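Local coordinates for protein N-acetyl-beta-D glucosaminidase (Rhizomucor miehei CAU432, PDB 4ZM6) that probably combines glycoside hydrolase family 3 beta-N-acetylglucosaminidase activity with a GCN5-related glucosamine N-acetyltransferase region that binds acetyl-CoA, at residues Pro436-Ser439 against Gln440-Gln443; Pro718-Thr721 against Trp722-Tyr725. All coordinates share one frame; numbering follows the deposited sequence.

Contact 1. Residues Pro436-Ser439 against Gln440-Gln443; sequences PDLS and QKIQ
Leu438 and Ser439 meet Lys441, Ile442 and Gln443 in a local contact at the N-terminal turn of helix 439-444, with Leu438 in the N-cap position. This short helix forms the crossover of a beta-alpha-beta unit: it follows edge strand 426-431 and leads to strand 447-452, which lies beyond strand 392-397 in the same sheet. Leu438 O receives the N-H of Ile442 (3.2 Å between O and N) and, weakly, that of Lys441. Ser439 O takes the N-H of Gln443 at 3.1 Å from N, with a fairly straight N-H...O angle of 152°.

Ile442 is the buried member of the turn. Its CD1 comes within 4.3 Å of Leu438 CB, and its side chain also packs on Leu393 of strand 392-397 and on Met464 and Leu471 of helix 459-471, joining sheet and neighbouring helix. Ser439 OG lies 2.7 Å from Asp437 OD2 and within hydrogen-bonding reach of Gln467 OE1, so its one proton may serve either. The aliphatic part of Lys441 slants across the end of Leu438, then bends at chi3 (92°) to a salt bridge between NZ and Glu427. Where the two chains cross, Leu438 CD2 lies 3.6 Å from Lys441 CD.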
# COMPACT_ATOMS: atom_id res chain seq x y z
N PRO A 436 -40.03 -12.82 36.17
CA PRO A 436 -39.78 -13.48 37.45
C PRO A 436 -38.57 -14.40 37.43
O PRO A 436 -38.18 -14.89 36.38
CB PRO A 436 -41.06 -14.28 37.68
CG PRO A 436 -42.12 -13.49 37.00
CD PRO A 436 -41.46 -12.87 35.80
N ASP A 437 -38.01 -14.65 38.61
CA ASP A 437 -36.78 -15.43 38.75
C ASP A 437 -36.90 -16.86 38.18
O ASP A 437 -37.79 -17.62 38.56
CB ASP A 437 -36.37 -15.50 40.22
CG ASP A 437 -35.00 -16.10 40.42
OD1 ASP A 437 -34.03 -15.57 39.84
OD2 ASP A 437 -34.89 -17.10 41.16
N LEU A 438 -35.98 -17.20 37.27
CA LEU A 438 -36.03 -18.46 36.54
C LEU A 438 -34.99 -19.47 37.01
O LEU A 438 -34.80 -20.51 36.37
CB LEU A 438 -35.83 -18.18 35.05
CG LEU A 438 -37.02 -17.48 34.39
CD1 LEU A 438 -36.58 -16.53 33.30
CD2 LEU A 438 -38.00 -18.51 33.86
N SER A 439 -34.33 -19.18 38.13
CA SER A 439 -33.29 -20.06 38.66
C SER A 439 -33.65 -21.53 38.54
O SER A 439 -32.92 -22.29 37.92
CB SER A 439 -33.01 -19.73 40.13
OG SER A 439 -32.67 -18.36 40.29
N GLN A 440 -34.79 -21.91 39.10
CA GLN A 440 -35.21 -23.32 39.20
C GLN A 440 -35.26 -24.04 37.85
O GLN A 440 -34.92 -25.22 37.76
CB GLN A 440 -36.56 -23.42 39.92
CG GLN A 440 -37.02 -24.86 40.16
CD GLN A 440 -38.14 -24.98 41.19
OE1 GLN A 440 -38.63 -26.08 41.45
NE2 GLN A 440 -38.53 -23.86 41.79
N LYS A 441 -35.68 -23.33 36.81
CA LYS A 441 -35.76 -23.91 35.47
C LYS A 441 -34.35 -24.14 34.92
O LYS A 441 -34.09 -25.16 34.27
CB LYS A 441 -36.55 -23.00 34.51
CG LYS A 441 -37.75 -22.31 35.15
CD LYS A 441 -38.83 -21.96 34.13
CE LYS A 441 -39.86 -23.07 33.99
NZ LYS A 441 -41.11 -22.57 33.35
N ILE A 442 -33.45 -23.21 35.21
CA ILE A 442 -32.07 -23.26 34.73
C ILE A 442 -31.29 -24.43 35.33
O ILE A 442 -30.52 -25.09 34.62
CB ILE A 442 -31.34 -21.93 35.03
CG1 ILE A 442 -32.01 -20.78 34.27
CG2 ILE A 442 -29.86 -22.02 34.65
CD1 ILE A 442 -31.76 -19.42 34.89
N GLN A 443 -31.51 -24.71 36.61
CA GLN A 443 -30.79 -25.80 37.30
C GLN A 443 -31.34 -27.16 36.86
O GLN A 443 -30.60 -28.13 36.75
CB GLN A 443 -30.88 -25.69 38.83
CG GLN A 443 -31.31 -24.34 39.39
CD GLN A 443 -31.19 -24.21 40.90
OE1 GLN A 443 -31.67 -23.24 41.48
NE2 GLN A 443 -30.55 -25.19 41.53

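Contact 2. Residues Pro718-Thr721 against Trp722-Tyr725; sequences PSET and WELY
Glu720 and Thr721 offer their carbonyls to the first turn of helix 721-731: Glu720 O accepts Glu723 N at 2.9 Å, from above the carbonyl plane, while Thr721 O accepts Tyr725 N at 3.0 Å and, more weakly, Leu724 N. The tight turn of the 3-10 segment 718-720 thus passes into alpha-helical spacing.

Thr721 has its two branches engaged in different ways. With OG1 beside the backbone N (chi1 -53°), the hydroxyl reaches back to Pro718 O at 2.8 Å, and a weak bond to Tyr748 OH adds a second partner. CG2 is thereby carried over one face of the Tyr725 ring, making a CH-pi contact 3.5 Å from the centroid.

Within the second N-acetyltransferase region the contact spans the end of the loop after strand 711-715 and the first turn of helix 721-731, consistent with the first strand-to-helix connection of a GNAT fold. Leu724 packs inward on Leu751 and Val753 of strand 751-756, and Tyr725 against helix 736-745.

On another side of the turn, the indole of Trp722 folds back along the chain, its CG lying between the backbone N and the carbonyl carbon (chi1 68°). This brings CD1 within 3.4 Å of Ser719 O, which meets the ring at its edge. Glu723 CG covers one face of the indole. Beyond it the Glu723 chain crosses that of Glu720, and OE2 rests 3.5 Å from Glu720 CB. Arg755 forms a salt bridge with Glu723 and a long, weak ion pair with Glu720, which probably eases the proximity of the two carboxylates, whose OE2 atoms are 4.8 Å apart.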
# COMPACT_ATOMS: atom_id res chain seq x y z
N PRO A 718 11.31 -8.27 -43.10
CA PRO A 718 11.20 -7.10 -42.23
C PRO A 718 10.68 -5.84 -42.89
O PRO A 718 9.88 -5.13 -42.29
CB PRO A 718 12.64 -6.90 -41.76
CG PRO A 718 13.18 -8.29 -41.70
CD PRO A 718 12.56 -9.01 -42.87
N SER A 719 11.12 -5.56 -44.12
CA SER A 719 10.64 -4.39 -44.86
C SER A 719 9.18 -4.52 -45.32
O SER A 719 8.56 -3.52 -45.68
CB SER A 719 11.54 -4.13 -46.07
OG SER A 719 11.33 -5.10 -47.08
N GLU A 720 8.65 -5.74 -45.31
CA GLU A 720 7.26 -6.01 -45.70
C GLU A 720 6.32 -6.17 -44.49
O GLU A 720 5.13 -6.45 -44.68
CB GLU A 720 7.20 -7.29 -46.55
CG GLU A 720 8.00 -7.25 -47.84
CD GLU A 720 8.20 -8.63 -48.48
OE1 GLU A 720 7.89 -9.67 -47.84
OE2 GLU A 720 8.67 -8.67 -49.63
N THR A 721 6.82 -6.00 -43.27
CA THR A 721 6.00 -6.21 -42.07
C THR A 721 4.67 -5.43 -42.13
O THR A 721 3.61 -5.98 -41.82
CB THR A 721 6.76 -5.82 -40.78
OG1 THR A 721 8.02 -6.50 -40.72
CG2 THR A 721 5.94 -6.18 -39.54
N TRP A 722 4.73 -4.17 -42.55
CA TRP A 722 3.53 -3.34 -42.64
C TRP A 722 2.39 -4.00 -43.41
O TRP A 722 1.22 -3.81 -43.08
CB TRP A 722 3.86 -1.98 -43.27
CG TRP A 722 4.23 -2.02 -44.72
CD1 TRP A 722 5.48 -2.21 -45.25
CD2 TRP A 722 3.36 -1.85 -45.84
NE1 TRP A 722 5.44 -2.18 -46.62
CE2 TRP A 722 4.14 -1.96 -47.01
CE3 TRP A 722 1.98 -1.62 -45.97
CZ2 TRP A 722 3.60 -1.85 -48.29
CZ3 TRP A 722 1.44 -1.51 -47.24
CH2 TRP A 722 2.25 -1.62 -48.39
N GLU A 723 2.72 -4.78 -44.43
CA GLU A 723 1.70 -5.46 -45.23
C GLU A 723 0.97 -6.52 -44.42
O GLU A 723 -0.22 -6.75 -44.63
CB GLU A 723 2.34 -6.12 -46.46
CG GLU A 723 3.10 -5.17 -47.36
CD GLU A 723 3.63 -5.86 -48.59
OE1 GLU A 723 2.81 -6.37 -49.37
OE2 GLU A 723 4.87 -5.91 -48.77
N LEU A 724 1.68 -7.17 -43.51
CA LEU A 724 1.09 -8.16 -42.61
C LEU A 724 0.24 -7.47 -41.54
O LEU A 724 -0.84 -7.94 -41.21
CB LEU A 724 2.18 -9.01 -41.96
CG LEU A 724 1.74 -10.13 -41.02
CD1 LEU A 724 0.65 -11.00 -41.63
CD2 LEU A 724 2.94 -10.99 -40.63
N TYR A 725 0.74 -6.35 -41.00
CA TYR A 725 -0.02 -5.57 -40.03
C TYR A 725 -1.28 -4.97 -40.68
O TYR A 725 -2.37 -5.05 -40.12
CB TYR A 725 0.84 -4.48 -39.39
CG TYR A 725 1.98 -4.96 -38.50
CD1 TYR A 725 2.15 -6.31 -38.18
CD2 TYR A 725 2.89 -4.05 -37.96
CE1 TYR A 725 3.19 -6.73 -37.36
CE2 TYR A 725 3.93 -4.46 -37.15
CZ TYR A 725 4.08 -5.80 -36.85
OH TYR A 725 5.12 -6.21 -36.04

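Contacts 1 and 2 lie on opposite sides of the chain's centre, about 91 Å apart between centres and about 80 Å between nearest atoms, and follow one another along the sequence. Both occupy the start of a helix that comes after a strand, but they share no sheet. Contact 1 packs against the mainly parallel six-stranded sheet that follows the TIM-barrel part of the family 3 hydrolase. Contact 2 belongs to the second N-acetyltransferase region, beside antiparallel strands 711-715, 751-756 and 763-771. Between them in sequence comes the first acetyltransferase region, which carries most of the acetyl-CoA pocket. The two contacts therefore mark separate structural units of one multidomain chain.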